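Local coordinates for DUF917 domain-containing protein (Chromobacterium violaceum, PDB 2O3I) that is of unknown function but belongs to the DUF917 family, with N- and C-terminal S-Me-THD-like domains, at residues D53-T58 / P221-L226; A89-L94 / L124-V129. The protein carries 2 engineered substitutions. All blocks are in the same frame, centred on the assembly; numbering follows the deposited sequence.

In the fold
Both contacts are built around the mixed sheet that holds strands 49-52, 127-129, 101-105 and 61-69. The centres of contact 1 and contact 2 lie about 17 Å apart. Contact 1 brings the lead-in of helix 225-237 against the loop that follows strand 49-52, and so joins parts of the N-terminal and C-terminal S-Me-THD-like domains. Contact 2, the shorter-range of the two, joins helix 81-96 to the turn between helix 111-124 and strand 127-129; it falls within the N-terminal domain and along the chain is nested inside the loop that contact 1 closes. Strand 127-129 links them: Val-54 CG2 packs on Val-129 CG1 at 3.8 Å and Leu-226 CD1 on Val-128 CG2 at 4.0 Å.

Contact 1 of 2, residues D53-T58 / P221-L226; sequences DVDEAT and PVRGTL
The turn that leaves strand 49-52 meets the segment leading into helix 225-237 through Val-54, Asp-55 and Arg-223, a partly buried contact between parts of the N-terminal and C-terminal S-Me-THD-like domains. Val-54 CG1 sits over the centre of one face of the Arg-223 guanidinium, 3.6 Å above its plane. The other branch, Val-54 CG2, reaches the root of the same group, 3.6 Å from Arg-223 NE, and also touches CD and CG; together the two methyls span the passage from aliphatic chain to charged head, along one side of it. The extended chain of Arg-223 (chi2 176°, chi3 175°) carries the head out to the valine, which it crosses at about a right angle.

Asp-55 comes to the edge of the guanidinium, near its plane. Asp-55 OD2 and Arg-223 NH1 are 3.7 Å apart, a long salt bridge without a hydrogen bond; OD1 stands almost equally far off, so neither oxygen is clearly preferred. The carboxylate plane is turned 74° from that of the guanidinium. The firmer polar hold on the arginine comes from its own side of the contact: NE bonds to the carbonyl of Leu-220 and NH2 to that of Gly-217, which probably fixes the group's rotation. In the turn itself, Glu-56 OE1 accepts from Asp-53 N at 2.8 Å through its anti lone pair.

Gly-224 follows Arg-223 as the N-cap of helix 225-237 and shares backbone hydrogen bonding with Asp-130, just past strand 127-129. Beyond it Thr-225 OG1 bonds to Asp-132, and Thr-225 and Leu-226 both pack on Phe-114 of helix 111-124.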
ATOM      1  N   ASP A  53      29.910   8.978 -15.816  1.00 32.50           N
ATOM      2  CA  ASP A  53      30.289   9.315 -14.450  1.00 32.79           C
ATOM      3  C   ASP A  53      29.317  10.375 -13.956  1.00 31.37           C
ATOM      4  O   ASP A  53      28.670  11.058 -14.752  1.00 27.49           O
ATOM      5  CB  ASP A  53      31.718   9.849 -14.383  1.00 36.53           C
ATOM      6  CG  ASP A  53      32.747   8.810 -14.800  1.00 42.16           C
ATOM      7  OD1 ASP A  53      33.205   8.863 -15.965  1.00 42.84           O
ATOM      8  OD2 ASP A  53      33.087   7.934 -13.964  1.00 43.36           O
ATOM      9  N   VAL A  54      29.205  10.499 -12.641  1.00 30.33           N
ATOM     10  CA  VAL A  54      28.294  11.462 -12.050  1.00 31.46           C
ATOM     11  C   VAL A  54      28.442  12.864 -12.642  1.00 32.39           C
ATOM     12  O   VAL A  54      27.443  13.510 -12.956  1.00 30.18           O
ATOM     13  CB  VAL A  54      28.481  11.526 -10.513  1.00 30.66           C
ATOM     14  CG1 VAL A  54      27.552  12.572  -9.911  1.00 29.08           C
ATOM     15  CG2 VAL A  54      28.208  10.152  -9.895  1.00 28.81           C
ATOM     16  N   ASP A  55      29.681  13.328 -12.807  1.00 35.11           N
ATOM     17  CA  ASP A  55      29.932  14.670 -13.345  1.00 38.79           C
ATOM     18  C   ASP A  55      29.615  14.812 -14.834  1.00 39.57           C
ATOM     19  O   ASP A  55      29.666  15.917 -15.383  1.00 41.45           O
ATOM     20  CB  ASP A  55      31.390  15.090 -13.099  1.00 41.92           C
ATOM     21  CG  ASP A  55      31.732  15.213 -11.617  1.00 43.51           C
ATOM     22  OD1 ASP A  55      30.955  15.840 -10.866  1.00 45.19           O
ATOM     23  OD2 ASP A  55      32.790  14.690 -11.205  1.00 47.24           O
ATOM     24  N   GLU A  56      29.294  13.701 -15.487  1.00 38.63           N
ATOM     25  CA  GLU A  56      28.956  13.723 -16.906  1.00 37.80           C
ATOM     26  C   GLU A  56      27.443  13.682 -17.093  1.00 35.82           C
ATOM     27  O   GLU A  56      26.927  14.077 -18.141  1.00 35.10           O
ATOM     28  CB  GLU A  56      29.590  12.529 -17.623  1.00 39.58           C
ATOM     29  CG  GLU A  56      31.102  12.527 -17.579  1.00 45.20           C
ATOM     30  CD  GLU A  56      31.707  11.334 -18.286  1.00 48.24           C
ATOM     31  OE1 GLU A  56      31.355  10.187 -17.931  1.00 49.88           O
ATOM     32  OE2 GLU A  56      32.543  11.542 -19.192  1.00 50.44           O
ATOM     33  N   ALA A  57      26.742  13.200 -16.073  1.00 33.53           N
ATOM     34  CA  ALA A  57      25.290  13.095 -16.115  1.00 32.98           C
ATOM     35  C   ALA A  57      24.665  14.479 -15.973  1.00 32.96           C
ATOM     36  O   ALA A  57      24.088  14.805 -14.940  1.00 31.73           O
ATOM     37  CB  ALA A  57      24.808  12.181 -15.004  1.00 30.61           C
ATOM     38  N   THR A  58      24.760  15.278 -17.030  1.00 33.15           N
ATOM     39  CA  THR A  58      24.247  16.641 -16.999  1.00 36.05           C
ATOM     40  C   THR A  58      23.213  17.009 -18.068  1.00 37.28           C
ATOM     41  O   THR A  58      22.619  18.086 -18.003  1.00 36.21           O
ATOM     42  CB  THR A  58      25.415  17.650 -17.108  1.00 36.17           C
ATOM     43  OG1 THR A  58      26.105  17.440 -18.347  1.00 34.94           O
ATOM     44  CG2 THR A  58      26.396  17.466 -15.961  1.00 34.43           C
ATOM     45  N   PRO A 221      27.451  10.094  -3.400  1.00 25.23           N
ATOM     46  CA  PRO A 221      28.858  10.287  -3.031  1.00 24.42           C
ATOM     47  C   PRO A 221      29.746   9.064  -3.283  1.00 25.56           C
ATOM     48  O   PRO A 221      30.968   9.196  -3.376  1.00 26.74           O
ATOM     49  CB  PRO A 221      28.782  10.658  -1.555  1.00 23.17           C
ATOM     50  CG  PRO A 221      27.528   9.958  -1.089  1.00 23.83           C
ATOM     51  CD  PRO A 221      26.574  10.208  -2.221  1.00 23.51           C
ATOM     52  N   VAL A 222      29.144   7.879  -3.395  1.00 24.69           N
ATOM     53  CA  VAL A 222      29.921   6.663  -3.640  1.00 24.86           C
ATOM     54  C   VAL A 222      29.934   6.388  -5.141  1.00 25.19           C
ATOM     55  O   VAL A 222      28.937   5.957  -5.726  1.00 23.75           O
ATOM     56  CB  VAL A 222      29.333   5.474  -2.873  1.00 25.98           C
ATOM     57  CG1 VAL A 222      30.262   4.263  -2.984  1.00 22.51           C
ATOM     58  CG2 VAL A 222      29.134   5.865  -1.409  1.00 23.42           C
ATOM     59  N   ARG A 223      31.090   6.614  -5.755  1.00 25.36           N
ATOM     60  CA  ARG A 223      31.219   6.486  -7.200  1.00 25.18           C
ATOM     61  C   ARG A 223      32.161   5.435  -7.771  1.00 23.01           C
ATOM     62  O   ARG A 223      33.015   4.891  -7.071  1.00 20.94           O
ATOM     63  CB  ARG A 223      31.599   7.856  -7.752  1.00 26.33           C
ATOM     64  CG  ARG A 223      30.736   8.945  -7.163  1.00 26.58           C
ATOM     65  CD  ARG A 223      31.149  10.316  -7.618  1.00 28.81           C
ATOM     66  NE  ARG A 223      30.216  11.322  -7.122  1.00 31.14           N
ATOM     67  CZ  ARG A 223      30.282  12.618  -7.417  1.00 32.50           C
ATOM     68  NH1 ARG A 223      31.248  13.075  -8.211  1.00 29.05           N
ATOM     69  NH2 ARG A 223      29.377  13.452  -6.919  1.00 31.02           N
ATOM     70  N   GLY A 224      31.989   5.175  -9.066  1.00 21.75           N
ATOM     71  CA  GLY A 224      32.815   4.201  -9.765  1.00 21.82           C
ATOM     72  C   GLY A 224      32.541   2.778  -9.325  1.00 20.50           C
ATOM     73  O   GLY A 224      33.349   1.887  -9.549  1.00 18.87           O
ATOM     74  N   THR A 225      31.379   2.566  -8.717  1.00 21.74           N
ATOM     75  CA  THR A 225      31.001   1.248  -8.218  1.00 22.13           C
ATOM     76  C   THR A 225      30.682   0.247  -9.316  1.00 21.89           C
ATOM     77  O   THR A 225      30.892  -0.956  -9.148  1.00 22.71           O
ATOM     78  CB  THR A 225      29.794   1.354  -7.285  1.00 22.82           C
ATOM     79  OG1 THR A 225      28.685   1.917  -8.001  1.00 22.73           O
ATOM     80  CG2 THR A 225      30.136   2.236  -6.087  1.00 19.03           C
ATOM     81  N   LEU A 226      30.172   0.728 -10.443  1.00 22.17           N
ATOM     82  CA  LEU A 226      29.858  -0.181 -11.530  1.00 23.76           C
ATOM     83  C   LEU A 226      31.162  -0.647 -12.185  1.00 25.17           C
ATOM     84  O   LEU A 226      31.365  -1.849 -12.381  1.00 26.76           O
ATOM     85  CB  LEU A 226      28.938   0.495 -12.555  1.00 23.87           C
ATOM     86  CG  LEU A 226      28.292  -0.432 -13.594  1.00 25.17           C
ATOM     87  CD1 LEU A 226      27.042   0.218 -14.145  1.00 25.80           C
ATOM     88  CD2 LEU A 226      29.280  -0.765 -14.709  1.00 25.33           C
TER

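Contact 2 of 2, residues A89-L94 / L124-V129; sequences AARQRL and LGLAVV
Arg-91 of helix 81-96 reaches the carbonyl of Leu-124, where helix 111-124 ends, and grips it with both terminal nitrogens of its guanidinium. Both bonds are bent, and the one from NH2 is long: Arg-91 NH1 to Leu-124 O is 3.1 Å with an N-H...O angle of 141°, and Arg-91 NH2 to Leu-124 O is 3.3 Å. They approach the acceptor differently. NH1 lies in the carbonyl plane on a lone pair, whereas NH2 is tilted 25° from that plane. Seen from the arginine, the shared oxygen stands near the guanidinium edge but somewhat out of its plane. The chain is straight through its first two torsions and bends at chi3 (-112°), which turns the head toward the carbonyl.

The nonpolar part of the contact involves two leucines. Leu-126 lies over one face of the guanidinium, with its CG above the group; the approach of its CD2 to Arg-91 NH2 is unusually short and doubtful in detail. Leu-124 adds its CB, 3.8 Å from Arg-91 NH1. Both leucines run past the arginine in the opposite direction, so the contacts are made alongside. Leu-126 also packs on Leu-101 and Val-104 of strand 101-105, the neighbour of strand 127-129 in the sheet.

Gly-125, with positive phi, ends the helix and turns the chain toward strand 127-129; between the two leucines it places a carbonyl and a nonpolar side chain about one guanidinium. The shared acceptor sits at a helix C-terminus, whose dipole would be expected to make its oxygen more negative. The cationic head of Arg-91 would be a favourable partner for that end, held there by two bent bonds that share one acceptor.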
ATOM      1  N   ALA A  89       7.267   5.405 -16.652  1.00 25.09           N
ATOM      2  CA  ALA A  89       6.307   6.205 -15.923  1.00 25.34           C
ATOM      3  C   ALA A  89       7.058   7.443 -15.421  1.00 25.30           C
ATOM      4  O   ALA A  89       6.558   8.565 -15.523  1.00 25.37           O
ATOM      5  CB  ALA A  89       5.737   5.404 -14.748  1.00 25.75           C
ATOM      6  N   ALA A  90       8.268   7.237 -14.908  1.00 23.42           N
ATOM      7  CA  ALA A  90       9.073   8.342 -14.395  1.00 26.28           C
ATOM      8  C   ALA A  90       9.449   9.307 -15.518  1.00 27.30           C
ATOM      9  O   ALA A  90       9.473  10.523 -15.324  1.00 27.25           O
ATOM     10  CB  ALA A  90      10.328   7.808 -13.710  1.00 24.58           C
ATOM     11  N   ARG A  91       9.739   8.758 -16.692  1.00 28.35           N
ATOM     12  CA  ARG A  91      10.093   9.579 -17.842  1.00 31.24           C
ATOM     13  C   ARG A  91       8.893  10.411 -18.296  1.00 30.99           C
ATOM     14  O   ARG A  91       9.032  11.588 -18.637  1.00 29.68           O
ATOM     15  CB  ARG A  91      10.569   8.695 -18.997  1.00 32.62           C
ATOM     16  CG  ARG A  91      10.698   9.435 -20.324  1.00 35.78           C
ATOM     17  CD  ARG A  91      11.185   8.515 -21.433  1.00 40.10           C
ATOM     18  NE  ARG A  91      12.533   8.874 -21.860  1.00 46.20           N
ATOM     19  CZ  ARG A  91      13.274   8.151 -22.694  1.00 47.54           C
ATOM     20  NH1 ARG A  91      12.801   7.018 -23.193  1.00 48.88           N
ATOM     21  NH2 ARG A  91      14.488   8.567 -23.030  1.00 49.86           N
ATOM     22  N   GLN A  92       7.718   9.789 -18.317  1.00 30.10           N
ATOM     23  CA  GLN A  92       6.509  10.494 -18.723  1.00 30.20           C
ATOM     24  C   GLN A  92       6.217  11.651 -17.758  1.00 28.61           C
ATOM     25  O   GLN A  92       5.865  12.759 -18.174  1.00 29.01           O
ATOM     26  CB  GLN A  92       5.320   9.528 -18.763  1.00 29.40           C
ATOM     27  CG  GLN A  92       4.005  10.202 -19.142  1.00 33.85           C
ATOM     28  CD  GLN A  92       2.830   9.236 -19.152  1.00 38.20           C
ATOM     29  OE1 GLN A  92       2.683   8.420 -20.069  1.00 41.16           O
ATOM     30  NE2 GLN A  92       1.990   9.317 -18.122  1.00 38.64           N
ATOM     31  N   ARG A  93       6.373  11.395 -16.465  1.00 26.72           N
ATOM     32  CA  ARG A  93       6.120  12.429 -15.477  1.00 26.90           C
ATOM     33  C   ARG A  93       7.086  13.583 -15.670  1.00 27.01           C
ATOM     34  O   ARG A  93       6.692  14.746 -15.593  1.00 27.67           O
ATOM     35  CB  ARG A  93       6.260  11.870 -14.057  1.00 27.82           C
ATOM     36  CG  ARG A  93       6.097  12.920 -12.981  1.00 29.55           C
ATOM     37  CD  ARG A  93       4.713  13.556 -13.030  1.00 32.00           C
ATOM     38  NE  ARG A  93       3.881  13.064 -11.939  1.00 38.66           N
ATOM     39  CZ  ARG A  93       3.378  11.839 -11.872  1.00 40.57           C
ATOM     40  NH1 ARG A  93       3.605  10.968 -12.842  1.00 43.59           N
ATOM     41  NH2 ARG A  93       2.674  11.472 -10.813  1.00 44.38           N
ATOM     42  N   LEU A  94       8.352  13.265 -15.920  1.00 26.66           N
ATOM     43  CA  LEU A  94       9.358  14.296 -16.125  1.00 27.30           C
ATOM     44  C   LEU A  94       9.038  15.091 -17.383  1.00 28.89           C
ATOM     45  O   LEU A  94       9.235  16.305 -17.429  1.00 28.13           O
ATOM     46  CB  LEU A  94      10.748  13.667 -16.235  1.00 25.97           C
ATOM     47  CG  LEU A  94      11.368  13.185 -14.916  1.00 28.17           C
ATOM     48  CD1 LEU A  94      12.588  12.332 -15.213  1.00 24.11           C
ATOM     49  CD2 LEU A  94      11.735  14.388 -14.031  1.00 24.49           C
ATOM     50  N   LEU A 124      15.511   2.045 -23.102  1.00 30.22           N
ATOM     51  CA  LEU A 124      14.936   3.377 -23.232  1.00 28.18           C
ATOM     52  C   LEU A 124      15.855   4.425 -23.841  1.00 28.57           C
ATOM     53  O   LEU A 124      15.454   5.578 -24.025  1.00 29.40           O
ATOM     54  CB  LEU A 124      14.456   3.857 -21.864  1.00 28.68           C
ATOM     55  CG  LEU A 124      13.450   2.936 -21.169  1.00 28.42           C
ATOM     56  CD1 LEU A 124      13.014   3.567 -19.864  1.00 29.68           C
ATOM     57  CD2 LEU A 124      12.249   2.706 -22.069  1.00 31.49           C
ATOM     58  N   GLY A 125      17.083   4.032 -24.157  1.00 27.28           N
ATOM     59  CA  GLY A 125      18.022   4.974 -24.737  1.00 28.14           C
ATOM     60  C   GLY A 125      18.587   5.944 -23.711  1.00 29.04           C
ATOM     61  O   GLY A 125      18.833   7.114 -24.014  1.00 28.87           O
ATOM     62  N   LEU A 126      18.800   5.458 -22.491  1.00 27.90           N
ATOM     63  CA  LEU A 126      19.341   6.296 -21.427  1.00 27.80           C
ATOM     64  C   LEU A 126      20.761   5.866 -21.100  1.00 27.64           C
ATOM     65  O   LEU A 126      21.285   4.915 -21.674  1.00 28.07           O
ATOM     66  CB  LEU A 126      18.485   6.170 -20.164  1.00 26.81           C
ATOM     67  CG  LEU A 126      16.963   6.258 -20.341  1.00 28.13           C
ATOM     68  CD1 LEU A 126      16.284   5.927 -19.023  1.00 27.50           C
ATOM     69  CD2 LEU A 126      16.564   7.647 -20.811  1.00 27.87           C
ATOM     70  N   ALA A 127      21.388   6.580 -20.178  1.00 27.68           N
ATOM     71  CA  ALA A 127      22.731   6.235 -19.751  1.00 28.05           C
ATOM     72  C   ALA A 127      22.664   5.859 -18.269  1.00 27.46           C
ATOM     73  O   ALA A 127      21.918   6.466 -17.496  1.00 27.76           O
ATOM     74  CB  ALA A 127      23.682   7.415 -19.962  1.00 26.88           C
ATOM     75  N   VAL A 128      23.424   4.841 -17.887  1.00 27.66           N
ATOM     76  CA  VAL A 128      23.462   4.392 -16.499  1.00 27.91           C
ATOM     77  C   VAL A 128      24.633   5.097 -15.821  1.00 26.20           C
ATOM     78  O   VAL A 128      25.705   5.234 -16.407  1.00 25.29           O
ATOM     79  CB  VAL A 128      23.642   2.856 -16.422  1.00 28.66           C
ATOM     80  CG1 VAL A 128      24.849   2.438 -17.242  1.00 32.88           C
ATOM     81  CG2 VAL A 128      23.799   2.412 -14.970  1.00 27.09           C
ATOM     82  N   VAL A 129      24.420   5.565 -14.596  1.00 24.26           N
ATOM     83  CA  VAL A 129      25.471   6.265 -13.868  1.00 22.08           C
ATOM     84  C   VAL A 129      26.423   5.276 -13.197  1.00 22.19           C
ATOM     85  O   VAL A 129      25.982   4.283 -12.631  1.00 22.54           O
ATOM     86  CB  VAL A 129      24.852   7.201 -12.814  1.00 21.76           C
ATOM     87  CG1 VAL A 129      25.946   7.901 -12.014  1.00 22.25           C
ATOM     88  CG2 VAL A 129      23.956   8.220 -13.509  1.00 18.72           C
TER